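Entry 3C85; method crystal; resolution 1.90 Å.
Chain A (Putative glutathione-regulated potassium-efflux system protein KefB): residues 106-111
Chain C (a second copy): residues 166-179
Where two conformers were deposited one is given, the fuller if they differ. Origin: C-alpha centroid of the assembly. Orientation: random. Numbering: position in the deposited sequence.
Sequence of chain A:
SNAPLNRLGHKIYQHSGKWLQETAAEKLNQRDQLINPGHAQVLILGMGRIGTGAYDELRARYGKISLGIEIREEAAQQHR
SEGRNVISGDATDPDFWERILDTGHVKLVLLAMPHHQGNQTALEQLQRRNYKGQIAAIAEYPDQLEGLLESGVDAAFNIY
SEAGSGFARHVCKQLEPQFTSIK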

ATOM      1  N   VAL A 106      21.464 -14.285   0.790  1.00 38.28           N
ATOM      2  CA  VAL A 106      20.098 -13.721   1.075  1.00 37.19           C
ATOM      3  C   VAL A 106      20.023 -13.173   2.493  1.00 35.92           C
ATOM      4  O   VAL A 106      20.182 -13.945   3.444  1.00 36.35           O
ATOM      5  N   LYS A 107      19.786 -11.860   2.629  1.00 33.77           N
ATOM      6  CA  LYS A 107      19.790 -11.138   3.926  1.00 33.04           C
ATOM      7  C   LYS A 107      18.396 -10.730   4.344  1.00 30.47           C
ATOM      8  O   LYS A 107      18.163 -10.372   5.509  1.00 28.93           O
ATOM      9  N   LEU A 108      17.482 -10.761   3.374  1.00 28.73           N
ATOM     10  CA  LEU A 108      16.108 -10.351   3.574  1.00 27.91           C
ATOM     11  C   LEU A 108      15.134 -11.183   2.752  1.00 26.49           C
ATOM     12  O   LEU A 108      15.334 -11.416   1.544  1.00 27.57           O
ATOM     13  N   VAL A 109      14.107 -11.694   3.421  1.00 25.29           N
ATOM     14  CA  VAL A 109      13.022 -12.365   2.737  1.00 23.81           C
ATOM     15  C   VAL A 109      11.749 -11.525   2.935  1.00 22.52           C
ATOM     16  O   VAL A 109      11.430 -11.145   4.076  1.00 22.22           O
ATOM     17  N   LEU A 110      11.038 -11.223   1.834  1.00 21.41           N
ATOM     18  CA  LEU A 110       9.717 -10.555   1.892  1.00 21.09           C
ATOM     19  C   LEU A 110       8.597 -11.561   1.670  1.00 21.62           C
ATOM     20  O   LEU A 110       8.580 -12.250   0.666  1.00 21.53           O
ATOM     21  N   LEU A 111       7.705 -11.696   2.617  1.00 20.58           N
ATOM     22  CA  LEU A 111       6.600 -12.589   2.486  1.00 21.68           C
ATOM     23  C   LEU A 111       5.396 -11.852   1.857  1.00 21.56           C
ATOM     24  O   LEU A 111       4.745 -11.087   2.490  1.00 21.60           O
TER
ATOM     25  N   GLY C 166       5.340   0.906  -0.634  1.00 25.75           N
ATOM     26  CA  GLY C 166       5.390   1.324   0.763  1.00 24.70           C
ATOM     27  C   GLY C 166       6.006   0.276   1.662  1.00 24.91           C
ATOM     28  O   GLY C 166       6.806   0.587   2.544  1.00 24.54           O
ATOM     29  N   PHE C 167       5.614  -0.967   1.459  1.00 24.53           N
ATOM     30  CA  PHE C 167       6.181  -2.074   2.163  1.00 25.35           C
ATOM     31  C   PHE C 167       7.720  -2.077   2.052  1.00 26.57           C
ATOM     32  O   PHE C 167       8.416  -2.133   3.066  1.00 26.71           O
ATOM     33  N   ALA C 168       8.253  -1.978   0.838  1.00 27.34           N
ATOM     34  CA  ALA C 168       9.693  -2.050   0.680  1.00 28.73           C
ATOM     35  C   ALA C 168      10.382  -0.881   1.389  1.00 29.65           C
ATOM     36  O   ALA C 168      11.438  -1.063   2.034  1.00 29.10           O
ATOM     37  N   ARG C 169       9.801   0.308   1.297  0.50 30.50           N
ATOM     38  CA  ARG C 169      10.406   1.469   1.959  0.50 31.86           C
ATOM     39  C   ARG C 169      10.384   1.318   3.468  0.50 32.34           C
ATOM     40  O   ARG C 169      11.423   1.484   4.120  0.50 33.15           O
ATOM     41  N   HIS C 170       9.211   1.000   4.015  1.00 32.29           N
ATOM     42  CA  HIS C 170       9.038   0.874   5.471  1.00 32.65           C
ATOM     43  C   HIS C 170       9.943  -0.254   6.043  1.00 31.93           C
ATOM     44  O   HIS C 170      10.490  -0.128   7.127  1.00 30.83           O
ATOM     45  N   VAL C 171      10.109  -1.350   5.305  1.00 32.11           N
ATOM     46  CA  VAL C 171      11.039  -2.411   5.731  1.00 32.28           C
ATOM     47  C   VAL C 171      12.485  -1.948   5.795  1.00 33.61           C
ATOM     48  O   VAL C 171      13.207  -2.247   6.762  1.00 33.61           O
ATOM     49  N   CYS C 172      12.919  -1.239   4.760  1.00 34.38           N
ATOM     50  CA  CYS C 172      14.298  -0.748   4.724  1.00 36.14           C
ATOM     51  C   CYS C 172      14.518   0.300   5.805  1.00 37.05           C
ATOM     52  O   CYS C 172      15.617   0.394   6.381  1.00 37.98           O
ATOM     53  N   LYS C 173      13.463   1.044   6.135  1.00 38.80           N
ATOM     54  CA  LYS C 173      13.524   1.993   7.240  1.00 40.17           C
ATOM     55  C   LYS C 173      13.652   1.293   8.608  1.00 39.52           C
ATOM     56  O   LYS C 173      14.570   1.596   9.384  1.00 39.93           O
ATOM     57  N   GLN C 174      12.739   0.377   8.900  1.00 39.00           N
ATOM     58  CA  GLN C 174      12.739  -0.315  10.184  1.00 39.07           C
ATOM     59  C   GLN C 174      13.951  -1.212  10.407  1.00 39.11           C
ATOM     60  O   GLN C 174      14.495  -1.208  11.499  1.00 37.62           O
ATOM     61  N   LEU C 175      14.337  -2.002   9.393  1.00 38.53           N
ATOM     62  CA  LEU C 175      15.371  -3.030   9.557  1.00 39.20           C
ATOM     63  C   LEU C 175      16.799  -2.635   9.124  1.00 40.24           C
ATOM     64  O   LEU C 175      17.759  -3.347   9.456  1.00 40.29           O
ATOM     65  N   GLU C 176      16.926  -1.524   8.388  1.00 40.43           N
ATOM     66  CA  GLU C 176      18.187  -1.080   7.757  1.00 41.89           C
ATOM     67  C   GLU C 176      19.093  -2.213   7.232  1.00 41.80           C
ATOM     68  O   GLU C 176      20.237  -2.336   7.669  1.00 41.64           O
ATOM     69  N   PRO C 177      18.599  -3.035   6.272  1.00 41.79           N
ATOM     70  CA  PRO C 177      19.401  -4.183   5.838  1.00 42.81           C
ATOM     71  C   PRO C 177      20.712  -3.702   5.233  1.00 44.63           C
ATOM     72  O   PRO C 177      20.737  -2.663   4.574  1.00 44.36           O
ATOM     73  N   GLN C 178      21.805  -4.416   5.490  1.00 46.60           N
ATOM     74  CA  GLN C 178      23.100  -3.949   4.995  1.00 49.03           C
ATOM     75  C   GLN C 178      23.329  -4.558   3.631  1.00 49.05           C
ATOM     76  O   GLN C 178      23.900  -5.649   3.529  1.00 50.05           O
ATOM     77  N   PHE C 179      22.845  -3.867   2.596  1.00 49.46           N
ATOM     78  CA  PHE C 179      23.022  -4.291   1.214  1.00 49.60           C
ATOM     79  C   PHE C 179      24.355  -3.715   0.728  1.00 50.58           C
ATOM     80  O   PHE C 179      25.427  -4.237   1.059  1.00 51.24           O
TER

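The contact joins a short strand of chain A, residues 108-111, to a helix of chain C that runs through L175(C) and to the loop that follows it. The two N-to-C directions make an angle of 142°, so the chains run roughly antiparallel: the start of the helical stretch lies near L110(A), whereas the loop after the helix reaches K107(A). Together the two stretches bury 425 Å², mostly through apolar side chains.

Along chain C, G166(C) lies beyond reach of the strand, and the first residue to point in is F167(C). Its chi1 is t (179°), which carries the ring out to L110(A), where CE2 of F167(C) lies 4.0 Å from CB of L110(A). The approach to the ring is oblique. L110(A), in the mt rotamer, also directs its CA-to-CB bond toward the helix. A168(C) points sideways and contributes little, and R169(C) and H170(C) are out of reach.

One helical turn after F167(C), V171(C) again points toward the strand. With chi1 t, it brings CG1 close to both inward leucines: this atom is 4.1 Å from CD2 of L108(A) and 4.4 Å from CD2 of L110(A). The alternation of the strand explains the pairing, since L108(A) and L110(A) point toward the helix while the intervening V109(A) is out of reach. C172(C) points sideways, and K173(C) and Q174(C) do not approach chain A.

L175(C), a further turn along, repeats the inward direction. Its mt rotamer brings CD1 to 4.2 Å from CD1 of L108(A), whose own tp rotamer leaves both methyls near CG1 of V171(C) and CD2 also near F179(C). The helical path ends at E176(C), which has positive phi and lies out of reach. P177(C) points toward chain A, but its CG stays 4.7 Å from CD2 of L108(A).

The polar contact comes from Q178(C) through its backbone. K107(A), with chi1 m and the remaining chi angles t, extends fully along the loop, and its NZ donates a hydrogen bond to O of Q178(C). At 2.3 Å between NZ of K107(A) and O of Q178(C), this bond is very short. The CA-to-CB bond of Q178(C) points sideways, and the side-chain end leads away.

F179(C) closes the contact. Its CA-to-CB bond points sideways, but with chi1 m (-63°) the ring end comes nearer to the strand, and its CZ lies 4.1 Å from CD2 of L108(A). The methyl sits at the ring edge, near its plane.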

ATOM      1  CB  VAL A 106      18.968 -14.779   0.859  1.00 36.47           C
ATOM      2  CG1 VAL A 106      17.574 -14.245   1.320  1.00 33.58           C
ATOM      3  CG2 VAL A 106      18.858 -15.161  -0.584  1.00 37.50           C
ATOM      4  CB  LYS A 107      20.608  -9.832   3.845  1.00 33.58           C
ATOM      5  CG  LYS A 107      22.068 -10.028   3.650  1.00 37.34           C
ATOM      6  CD  LYS A 107      22.787  -8.708   3.599  1.00 42.34           C
ATOM      7  CE  LYS A 107      24.278  -8.962   3.383  1.00 47.11           C
ATOM      8  NZ  LYS A 107      25.026  -7.671   3.313  1.00 49.52           N
ATOM      9  CB  LEU A 108      15.959  -8.859   3.268  1.00 27.80           C
ATOM     10  CG  LEU A 108      14.526  -8.305   3.376  1.00 27.01           C
ATOM     11  CD1 LEU A 108      13.990  -8.363   4.851  1.00 25.65           C
ATOM     12  CD2 LEU A 108      14.447  -6.879   2.759  1.00 28.71           C
ATOM     13  CB  VAL A 109      12.786 -13.809   3.247  1.00 23.30           C
ATOM     14  CG1 VAL A 109      11.588 -14.415   2.493  1.00 24.34           C
ATOM     15  CG2 VAL A 109      14.046 -14.671   3.084  1.00 24.87           C
ATOM     16  CB  LEU A 110       9.598  -9.428   0.865  1.00 21.42           C
ATOM     17  CG  LEU A 110      10.658  -8.315   1.010  1.00 21.01           C
ATOM     18  CD1 LEU A 110      10.344  -7.184   0.006  1.00 22.16           C
ATOM     19  CD2 LEU A 110      10.686  -7.746   2.429  1.00 23.39           C
ATOM     20  CB  LEU A 111       6.230 -13.175   3.830  1.00 21.40           C
ATOM     21  CG  LEU A 111       7.305 -13.908   4.627  1.00 22.79           C
ATOM     22  CD1 LEU A 111       6.695 -14.469   5.889  1.00 23.03           C
ATOM     23  CD2 LEU A 111       7.838 -14.949   3.795  1.00 25.10           C
TER
ATOM     24  CB  PHE C 167       5.554  -3.344   1.591  1.00 25.95           C
ATOM     25  CG  PHE C 167       6.046  -4.628   2.192  1.00 24.58           C
ATOM     26  CD1 PHE C 167       6.261  -4.767   3.560  1.00 25.70           C
ATOM     27  CD2 PHE C 167       6.169  -5.754   1.382  1.00 25.81           C
ATOM     28  CE1 PHE C 167       6.660  -6.004   4.102  1.00 26.85           C
ATOM     29  CE2 PHE C 167       6.559  -7.006   1.917  1.00 28.63           C
ATOM     30  CZ  PHE C 167       6.800  -7.120   3.294  1.00 26.00           C
ATOM     31  CB  ALA C 168      10.093  -2.137  -0.813  1.00 28.19           C
ATOM     32  CB  ARG C 169       9.723   2.779   1.553  0.50 31.95           C
ATOM     33  CG  ARG C 169      10.059   3.207   0.166  0.50 34.29           C
ATOM     34  CD  ARG C 169       9.758   4.686  -0.084  0.50 36.46           C
ATOM     35  NE  ARG C 169       9.945   4.992  -1.498  0.50 39.41           N
ATOM     36  CZ  ARG C 169      11.000   5.603  -2.029  0.50 40.87           C
ATOM     37  NH1 ARG C 169      12.004   6.010  -1.267  0.50 40.86           N
ATOM     38  NH2 ARG C 169      11.039   5.818  -3.339  0.50 40.86           N
ATOM     39  CB  HIS C 170       7.567   0.599   5.808  1.00 33.37           C
ATOM     40  CG  HIS C 170       7.069   1.296   7.053  1.00 37.55           C
ATOM     41  ND1 HIS C 170       5.724   1.431   7.348  1.00 40.46           N
ATOM     42  CD2 HIS C 170       7.734   1.917   8.061  1.00 41.41           C
ATOM     43  CE1 HIS C 170       5.584   2.092   8.484  1.00 43.14           C
ATOM     44  NE2 HIS C 170       6.790   2.403   8.938  1.00 41.71           N
ATOM     45  CB  VAL C 171      10.964  -3.664   4.837  1.00 32.08           C
ATOM     46  CG1 VAL C 171      12.021  -4.686   5.299  1.00 33.14           C
ATOM     47  CG2 VAL C 171       9.604  -4.288   4.944  1.00 31.23           C
ATOM     48  CB  CYS C 172      14.658  -0.230   3.328  1.00 36.09           C
ATOM     49  SG  CYS C 172      14.768  -1.542   2.097  1.00 35.07           S
ATOM     50  CB  LYS C 173      12.329   2.974   7.235  1.00 39.91           C
ATOM     51  CG  LYS C 173      12.502   4.140   8.239  1.00 39.85           C
ATOM     52  CD  LYS C 173      11.208   4.965   8.419  1.00 42.66           C
ATOM     53  CE  LYS C 173      11.265   5.927   9.617  1.00 44.41           C
ATOM     54  NZ  LYS C 173      10.087   6.834   9.609  1.00 47.14           N
ATOM     55  CB  GLN C 174      11.459  -1.151  10.406  1.00 38.94           C
ATOM     56  CG  GLN C 174      11.296  -1.547  11.912  1.00 39.06           C
ATOM     57  CD  GLN C 174      10.281  -2.667  12.137  1.00 39.21           C
ATOM     58  OE1 GLN C 174       9.122  -2.576  11.712  1.00 35.96           O
ATOM     59  NE2 GLN C 174      10.719  -3.736  12.827  1.00 38.72           N
ATOM     60  CB  LEU C 175      14.967  -4.326   8.845  1.00 38.18           C
ATOM     61  CG  LEU C 175      13.636  -4.998   9.219  1.00 38.88           C
ATOM     62  CD1 LEU C 175      13.425  -6.279   8.416  1.00 34.74           C
ATOM     63  CD2 LEU C 175      13.509  -5.291  10.718  1.00 36.02           C
ATOM     64  CB  GLU C 176      18.956  -0.115   8.690  1.00 42.20           C
ATOM     65  CG  GLU C 176      18.121   1.086   9.117  1.00 42.96           C
ATOM     66  CD  GLU C 176      18.911   2.174   9.861  1.00 44.48           C
ATOM     67  OE1 GLU C 176      20.161   2.091   9.981  1.00 48.47           O
ATOM     68  OE2 GLU C 176      18.265   3.133  10.322  1.00 50.31           O
ATOM     69  CB  PRO C 177      18.533  -4.843   4.767  1.00 42.39           C
ATOM     70  CG  PRO C 177      17.580  -3.765   4.329  1.00 41.94           C
ATOM     71  CD  PRO C 177      17.340  -2.921   5.516  1.00 41.74           C
ATOM     72  CB  GLN C 178      24.270  -4.279   5.965  1.00 49.85           C
ATOM     73  CG  GLN C 178      24.069  -3.843   7.414  1.00 52.57           C
ATOM     74  CD  GLN C 178      24.062  -2.336   7.573  1.00 55.75           C
ATOM     75  OE1 GLN C 178      22.999  -1.716   7.624  1.00 55.57           O
ATOM     76  NE2 GLN C 178      25.256  -1.732   7.640  1.00 57.40           N
ATOM     77  CB  PHE C 179      21.878  -3.820   0.287  1.00 48.27           C
ATOM     78  CG  PHE C 179      20.511  -4.385   0.623  1.00 47.38           C
ATOM     79  CD1 PHE C 179      19.402  -3.549   0.649  1.00 45.83           C
ATOM     80  CD2 PHE C 179      20.330  -5.736   0.903  1.00 43.84           C
ATOM     81  CE1 PHE C 179      18.135  -4.048   0.959  1.00 44.66           C
ATOM     82  CE2 PHE C 179      19.085  -6.231   1.224  1.00 42.83           C
ATOM     83  CZ  PHE C 179      17.988  -5.393   1.251  1.00 44.21           C
TER